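Local coordinates for putative lipoprotein (Pseudomonas protegens, PDB 4KT3) that acts as the immunity protein of a type VI secretion effector-immunity pair, binding and probably neutralising a peptidoglycan glycoside hydrolase effector, at the interface of chains B and A. Residues are numbered along the deposited sequence; one frame, centred on the assembly and turned at random. Chains: chain A, Putative lipoprotein; chain B, Uncharacterized protein.

The interface of chains B and A. Residues chain B 36, 74, 79; chain A 49-51, 58-59.
B:Arg79 of the effector lays its guanidinium over the side-chain amide of A:Gln51 in the immunity protein. The two planes are 24° apart, and CD of A:Gln51 sits beneath the rim of the guanidinium, 3.8 Å from CZ of B:Arg79. At the edge of the same flat group, NH1 points at the backbone of A:Asp49 and donates a hydrogen bond to its O at 3.0 Å, from above the carbonyl plane. The salt bridge from NH1 to the carboxylate OD1 of A:Asp49 is long, 3.3 Å, and as a hydrogen bond weak, with the guanidinium and carboxylate planes 62° apart.

O of B:Thr74 accepts a hydrogen bond from the backbone N of A:Gln51 at 3.1 Å. NE of B:Arg79 donates to O of B:Thr74 from the opposite face, in a nearly straight bond of 2.8 Å, so one carbonyl both anchors the partner loop and orients the guanidinium. The methyl CG2 of B:Thr74 packs on CG of the A:Pro58 ring at 3.6 Å. Water 1 links N of B:Ser36, at the start of helix 35-54, to O of A:Pro58, while CB of B:Ser36 sits above the plane of the A:His59 imidazole, displaced past its NE2-CE1 rim.

Within the stack, the A:Gln51 chain runs extended beyond CG (chi2 -179°), carrying its amide under B:Arg79 and on to A:Asp49. There NE2 of A:Gln51 donates to the syn lone pair of A:Asp49 OD1 at 2.8 Å.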
# COMPACT_ATOMS: atom_id res chain seq x y z
N SER B 36 5.90 10.77 -1.79
CA SER B 36 4.73 10.37 -1.01
C SER B 36 5.17 9.59 0.22
O SER B 36 4.70 9.85 1.35
CB SER B 36 3.81 9.51 -1.87
OG SER B 36 2.66 9.09 -1.15
N THR B 74 -1.97 7.30 2.01
CA THR B 74 -2.79 7.69 0.86
C THR B 74 -4.15 7.00 0.77
O THR B 74 -5.01 7.43 0.00
CB THR B 74 -2.03 7.54 -0.47
OG1 THR B 74 -1.79 6.15 -0.77
CG2 THR B 74 -0.71 8.30 -0.42
N ARG B 79 -6.96 8.53 5.43
CA ARG B 79 -7.23 9.94 5.20
C ARG B 79 -8.51 10.42 5.85
O ARG B 79 -8.55 11.50 6.45
CB ARG B 79 -7.31 10.23 3.70
CG ARG B 79 -5.98 10.20 3.01
CD ARG B 79 -6.10 10.57 1.54
NE ARG B 79 -6.73 9.53 0.75
CZ ARG B 79 -7.98 9.56 0.29
NH1 ARG B 79 -8.42 8.56 -0.44
NH2 ARG B 79 -8.80 10.57 0.56
N ASP A 49 -8.71 4.50 -4.87
CA ASP A 49 -8.93 5.80 -4.22
C ASP A 49 -7.76 6.11 -3.28
O ASP A 49 -7.90 6.13 -2.04
CB ASP A 49 -10.26 5.81 -3.46
CG ASP A 49 -10.61 7.17 -2.90
OD1 ASP A 49 -9.96 8.16 -3.29
OD2 ASP A 49 -11.54 7.25 -2.07
N LEU A 50 -6.60 6.31 -3.90
CA LEU A 50 -5.38 6.66 -3.20
C LEU A 50 -5.00 8.07 -3.65
O LEU A 50 -4.84 8.32 -4.85
CB LEU A 50 -4.28 5.67 -3.53
CG LEU A 50 -4.55 4.21 -3.19
CD1 LEU A 50 -3.29 3.38 -3.40
CD2 LEU A 50 -5.06 4.04 -1.78
N GLN A 51 -4.85 8.98 -2.69
CA GLN A 51 -4.75 10.41 -2.96
C GLN A 51 -3.72 11.05 -2.06
O GLN A 51 -3.56 10.63 -0.91
CB GLN A 51 -6.07 11.14 -2.61
CG GLN A 51 -7.31 10.69 -3.31
CD GLN A 51 -8.52 11.50 -2.89
OE1 GLN A 51 -8.39 12.63 -2.44
NE2 GLN A 51 -9.71 10.91 -3.02
N PRO A 58 -0.79 9.93 -5.90
CA PRO A 58 0.44 10.12 -5.12
C PRO A 58 1.73 10.12 -5.92
O PRO A 58 2.73 10.70 -5.46
CB PRO A 58 0.43 8.93 -4.15
CG PRO A 58 -1.03 8.59 -4.00
CD PRO A 58 -1.58 8.79 -5.40
N HIS A 59 1.74 9.49 -7.10
CA HIS A 59 2.95 9.38 -7.91
C HIS A 59 2.70 9.92 -9.30
O HIS A 59 2.05 9.27 -10.11
CB HIS A 59 3.44 7.94 -7.95
CG HIS A 59 3.89 7.47 -6.61
ND1 HIS A 59 3.06 6.76 -5.75
CD2 HIS A 59 5.03 7.69 -5.93
CE1 HIS A 59 3.70 6.55 -4.62
NE2 HIS A 59 4.89 7.11 -4.69
O HOH W 1 5.24 11.03 -4.65